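Local coordinates for putative uncharacterized protein (Methanosarcina barkeri str. Fusaro, PDB 3P43) that probably acts as a manganese-dependent phosphoesterase of the LigD 3'-phosphoesterase superfamily, removing blocking groups from 3' ends in DNA repair, at residues 45-50 with 81-86; 87-92 with 97-102. All blocks are in the same frame, centred on the assembly; numbering follows the deposited sequence.

Contact 1 of 2, residues 45-50 with 81-86; sequences DFRLEM and LAYADF. With MN (manganese (II) ion), chain B.
Arg47 and Tyr83 meet because their first torsions send the two side chains at each other. CG of Arg47 stands anti to its carbonyl carbon (chi1 -50°), and the chain then runs extended to NE. In Tyr83, CG lies opposite the backbone N (chi1 -152°), which places the ring edge against Arg47. The guanidinium comes up to one edge of the ring. Its NH2 lies 3.4 Å from CE2 of Tyr83, and the two planes stand 83° apart. CD2 of Tyr83 lies over one guanidinium face, and no hydrogen bond joins the two residues. The rotation of the guanidinium is fixed by other partners: NE bonds to Gln35 and NH1 to Ser56. CB of Asp45 packs on the opposite face, near its rim. OD2 of Asp45 binds manganese at 2.2 Å, a site completed by His37 and His43. Arg47 NH2 is 3.7 Å from Asp45 OD2, a long salt bridge of charge alone, since the oxygen lies well out of the guanidinium plane. A phosphate ion, probably from the crystallisation liquor, lies about 5 Å from the Arg47 side chain and may mark a pocket for a phosphate group.

Farther along the strand, Glu49 extends obliquely across Leu81. Its CG is 3.8 Å from Leu81 CD1, and its OE2 is 3.7 Å from CD2. OE1 accepts a hydrogen bond from the backbone N of Ile31. With an alanine in place of Glu49, the Ile31 N-H would probably lose its carboxylate partner and a gap open beside the Leu81 methyls. The 3-10 turn 81-85 follows strand 70-80. It packs beside strand 42-50 of the antiparallel beta barrel, and that strand lies between its partners, strands 31-38 and 53-59.

Contact 2 of 2, residues 87-92 with 97-102; sequences EGEIPA and AGKVEI
Glu87 reaches along segment 97-102 and crosses Ile102 at about a right angle. Its OE2 takes the backbone N-H of Ile102 at 2.8 Å with the anti lone pair. The extended side chain, with CG opposite the backbone N (chi1 -174°), carries the carboxylate that far. The same oxygen lies 3.4 Å from CG of Glu101, whose own carboxylate turns to a salt bridge with Arg36. Gly88 pairs with Val100 through two backbone hydrogen bonds. The one from Val100 N to Gly88 O is 2.7 Å long and nearly along the C=O axis. This is an antiparallel beta hairpin, made by strand 88-90 and the start of strand 98-114. Glu89 sits in a non-hydrogen-bonded pair with Lys99. Lys99 bends at its last torsion (chi4 -56°), and its NZ meets Glu89 OE2 at 3.2 Å, from above the carboxylate plane. Ile90 forms two more backbone bonds, with N and O of Gly98. On the face shared with Val100, its CG1 is 4.3 Å from Val100 CG2. Its CG2 packs on CA of Ala97, at 3.6 Å. Ala97 O hydrogen-bonds NE2 of His37, whose ND1 binds manganese. Pro91 ends the pairing, and its O lies 3.5 Å from CB of Ala97.

How the contacts relate
From the N terminus, the chain runs through strand 31-38 and then strand 42-50, which supplies the first half of contact 1. It then runs through strands 53-59 and 70-80 before the turn at 81-86 closes that 30-residue loop. Segment 87-92 follows directly, and segment 97-102 closes contact 2 after a link of four residues. The two contacts are therefore in series, neither enclosing the other. Their centres lie about 14 Å apart, yet they touch. Tyr83 OH packs on Ile90 CG1 at 3.6 Å, and Ala84 O packs on Ile102 CD1 at 3.3 Å. The turn thus lies between the metal-binding strand 42-50 and the hairpin, and both contacts reach the same antiparallel sheet.

Contact 1 of 2, residues 45-50 with 81-86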
# COMPACT_ATOMS: atom_id res chain seq x y z
N ASP A 45 -0.89 0.64 -5.76
CA ASP A 45 0.25 0.78 -4.88
C ASP A 45 -0.24 1.31 -3.53
O ASP A 45 -0.87 2.36 -3.45
CB ASP A 45 1.31 1.69 -5.49
CG ASP A 45 1.98 1.05 -6.69
OD1 ASP A 45 2.53 -0.05 -6.54
OD2 ASP A 45 1.95 1.65 -7.79
N PHE A 46 0.02 0.52 -2.49
CA PHE A 46 -0.35 0.86 -1.14
C PHE A 46 0.90 1.32 -0.38
O PHE A 46 1.88 0.59 -0.30
CB PHE A 46 -0.98 -0.35 -0.45
CG PHE A 46 -1.32 -0.12 0.99
CD1 PHE A 46 -2.44 0.63 1.33
CD2 PHE A 46 -0.53 -0.63 1.99
CE1 PHE A 46 -2.75 0.85 2.65
CE2 PHE A 46 -0.84 -0.41 3.32
CZ PHE A 46 -1.95 0.34 3.65
N ARG A 47 0.86 2.54 0.16
CA ARG A 47 2.04 3.14 0.78
C ARG A 47 1.77 3.66 2.18
O ARG A 47 0.77 4.33 2.42
CB ARG A 47 2.56 4.29 -0.08
CG ARG A 47 2.73 3.98 -1.55
CD ARG A 47 3.38 5.15 -2.25
NE ARG A 47 3.15 5.11 -3.68
CZ ARG A 47 3.82 4.33 -4.52
NH1 ARG A 47 4.77 3.53 -4.06
NH2 ARG A 47 3.53 4.36 -5.82
N LEU A 48 2.69 3.35 3.10
CA LEU A 48 2.60 3.81 4.48
C LEU A 48 3.81 4.67 4.80
O LEU A 48 4.95 4.29 4.51
CB LEU A 48 2.59 2.63 5.44
CG LEU A 48 1.37 1.71 5.48
CD1 LEU A 48 1.67 0.48 6.33
CD2 LEU A 48 0.15 2.46 6.02
N GLU A 49 3.57 5.83 5.40
CA GLU A 49 4.67 6.68 5.83
C GLU A 49 5.33 6.08 7.06
O GLU A 49 4.70 5.95 8.11
CB GLU A 49 4.22 8.11 6.14
CG GLU A 49 5.34 8.96 6.73
CD GLU A 49 4.90 10.37 7.07
OE1 GLU A 49 3.82 10.79 6.59
OE2 GLU A 49 5.64 11.06 7.80
N MET A 50 6.59 5.69 6.90
CA MET A 50 7.42 5.21 7.99
C MET A 50 8.78 5.87 7.86
O MET A 50 9.33 5.92 6.76
CB MET A 50 7.59 3.70 7.91
CG MET A 50 6.30 2.91 7.75
SD MET A 50 5.80 2.12 9.28
CE MET A 50 4.37 1.20 8.74
N LEU A 81 8.36 10.79 0.30
CA LEU A 81 7.10 11.21 0.89
C LEU A 81 6.25 12.06 -0.06
O LEU A 81 5.03 11.93 -0.11
CB LEU A 81 7.38 11.98 2.19
CG LEU A 81 6.33 11.96 3.30
CD1 LEU A 81 5.61 10.64 3.35
CD2 LEU A 81 7.01 12.26 4.63
N ALA A 82 6.91 12.91 -0.84
CA ALA A 82 6.22 13.82 -1.75
C ALA A 82 5.43 13.08 -2.83
O ALA A 82 4.57 13.67 -3.49
CB ALA A 82 7.21 14.79 -2.38
N TYR A 83 5.72 11.80 -3.00
CA TYR A 83 5.04 10.99 -3.99
C TYR A 83 3.58 10.75 -3.60
O TYR A 83 2.76 10.42 -4.45
CB TYR A 83 5.77 9.66 -4.18
CG TYR A 83 5.58 9.06 -5.56
CD1 TYR A 83 6.17 9.64 -6.67
CD2 TYR A 83 4.83 7.91 -5.74
CE1 TYR A 83 6.01 9.10 -7.93
CE2 TYR A 83 4.67 7.36 -6.99
CZ TYR A 83 5.26 7.96 -8.08
OH TYR A 83 5.10 7.41 -9.34
N ALA A 84 3.27 10.92 -2.32
CA ALA A 84 1.89 10.76 -1.85
C ALA A 84 0.95 11.77 -2.50
O ALA A 84 -0.27 11.62 -2.47
CB ALA A 84 1.84 10.89 -0.33
N ASP A 85 1.54 12.80 -3.11
CA ASP A 85 0.77 13.86 -3.73
C ASP A 85 0.72 13.72 -5.24
O ASP A 85 0.07 14.52 -5.91
CB ASP A 85 1.38 15.22 -3.38
CG ASP A 85 1.10 15.64 -1.96
OD1 ASP A 85 0.06 15.23 -1.40
OD2 ASP A 85 1.91 16.41 -1.40
N PHE A 86 1.41 12.72 -5.79
CA PHE A 86 1.55 12.66 -7.24
C PHE A 86 0.44 11.94 -7.99
O PHE A 86 0.06 10.82 -7.66
CB PHE A 86 2.90 12.11 -7.69
CG PHE A 86 3.03 12.10 -9.18
CD1 PHE A 86 3.34 13.27 -9.87
CD2 PHE A 86 2.76 10.95 -9.91
CE1 PHE A 86 3.43 13.28 -11.24
CE2 PHE A 86 2.85 10.95 -11.29
CZ PHE A 86 3.18 12.12 -11.96
MN MN B . 3.18 0.34 -9.10

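Contact 2 of 2, residues 87-92 with 97-102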
# COMPACT_ATOMS: atom_id res chain seq x y z
N GLU A 87 -0.04 12.60 -9.04
CA GLU A 87 -1.13 12.14 -9.87
C GLU A 87 -0.83 12.66 -11.27
O GLU A 87 -0.77 13.86 -11.49
CB GLU A 87 -2.43 12.72 -9.33
CG GLU A 87 -3.71 12.24 -9.97
CD GLU A 87 -4.91 12.52 -9.08
OE1 GLU A 87 -5.42 13.66 -9.08
OE2 GLU A 87 -5.34 11.59 -8.37
N GLY A 88 -0.61 11.74 -12.20
CA GLY A 88 -0.11 12.09 -13.52
C GLY A 88 0.59 10.91 -14.16
O GLY A 88 0.37 9.77 -13.74
N GLU A 89 1.43 11.15 -15.15
CA GLU A 89 2.05 10.05 -15.88
C GLU A 89 3.57 10.01 -15.79
O GLU A 89 4.25 10.98 -16.10
CB GLU A 89 1.61 10.04 -17.35
CG GLU A 89 2.22 8.90 -18.16
CD GLU A 89 1.59 8.73 -19.54
OE1 GLU A 89 1.85 9.57 -20.43
OE2 GLU A 89 0.84 7.75 -19.72
N ILE A 90 4.09 8.86 -15.36
CA ILE A 90 5.52 8.63 -15.32
C ILE A 90 5.99 8.08 -16.66
O ILE A 90 5.52 7.04 -17.10
CB ILE A 90 5.89 7.65 -14.18
CG1 ILE A 90 5.44 8.20 -12.82
CG2 ILE A 90 7.39 7.35 -14.18
CD1 ILE A 90 6.15 9.48 -12.41
N PRO A 91 6.93 8.78 -17.31
CA PRO A 91 7.45 8.45 -18.65
C PRO A 91 8.05 7.06 -18.76
O PRO A 91 8.64 6.54 -17.80
CB PRO A 91 8.55 9.50 -18.87
CG PRO A 91 8.16 10.64 -18.00
CD PRO A 91 7.52 10.02 -16.79
N ALA A 92 7.90 6.46 -19.94
CA ALA A 92 8.47 5.15 -20.24
C ALA A 92 9.97 5.12 -19.93
O ALA A 92 10.67 6.11 -20.12
CB ALA A 92 8.23 4.80 -21.69
N ALA A 97 7.02 3.72 -14.28
CA ALA A 97 6.41 4.18 -15.53
C ALA A 97 4.93 3.82 -15.59
O ALA A 97 4.54 2.73 -15.18
CB ALA A 97 7.14 3.60 -16.74
N GLY A 98 4.12 4.74 -16.09
CA GLY A 98 2.69 4.51 -16.23
C GLY A 98 1.84 5.64 -15.70
O GLY A 98 2.35 6.68 -15.28
N LYS A 99 0.53 5.44 -15.73
CA LYS A 99 -0.42 6.43 -15.25
C LYS A 99 -0.69 6.25 -13.76
O LYS A 99 -0.95 5.13 -13.30
CB LYS A 99 -1.73 6.32 -16.03
CG LYS A 99 -1.55 6.50 -17.53
CD LYS A 99 -2.77 6.01 -18.30
CE LYS A 99 -2.62 6.26 -19.79
NZ LYS A 99 -2.37 7.71 -20.06
N VAL A 100 -0.63 7.34 -13.01
CA VAL A 100 -0.81 7.29 -11.56
C VAL A 100 -1.97 8.17 -11.11
O VAL A 100 -2.02 9.35 -11.45
CB VAL A 100 0.47 7.74 -10.83
CG1 VAL A 100 0.25 7.74 -9.31
CG2 VAL A 100 1.65 6.86 -11.22
N GLU A 101 -2.89 7.59 -10.35
CA GLU A 101 -4.00 8.35 -9.79
C GLU A 101 -4.18 8.05 -8.30
O GLU A 101 -4.01 6.92 -7.86
CB GLU A 101 -5.31 8.05 -10.53
CG GLU A 101 -6.52 8.77 -9.93
CD GLU A 101 -7.76 8.62 -10.78
OE1 GLU A 101 -8.39 7.54 -10.73
OE2 GLU A 101 -8.11 9.58 -11.50
N ILE A 102 -4.52 9.08 -7.53
CA ILE A 102 -4.76 8.89 -6.11
C ILE A 102 -6.12 8.24 -5.94
O ILE A 102 -7.14 8.84 -6.26
CB ILE A 102 -4.76 10.21 -5.33
CG1 ILE A 102 -3.47 10.99 -5.58
CG2 ILE A 102 -4.90 9.94 -3.83
CD1 ILE A 102 -2.29 10.48 -4.80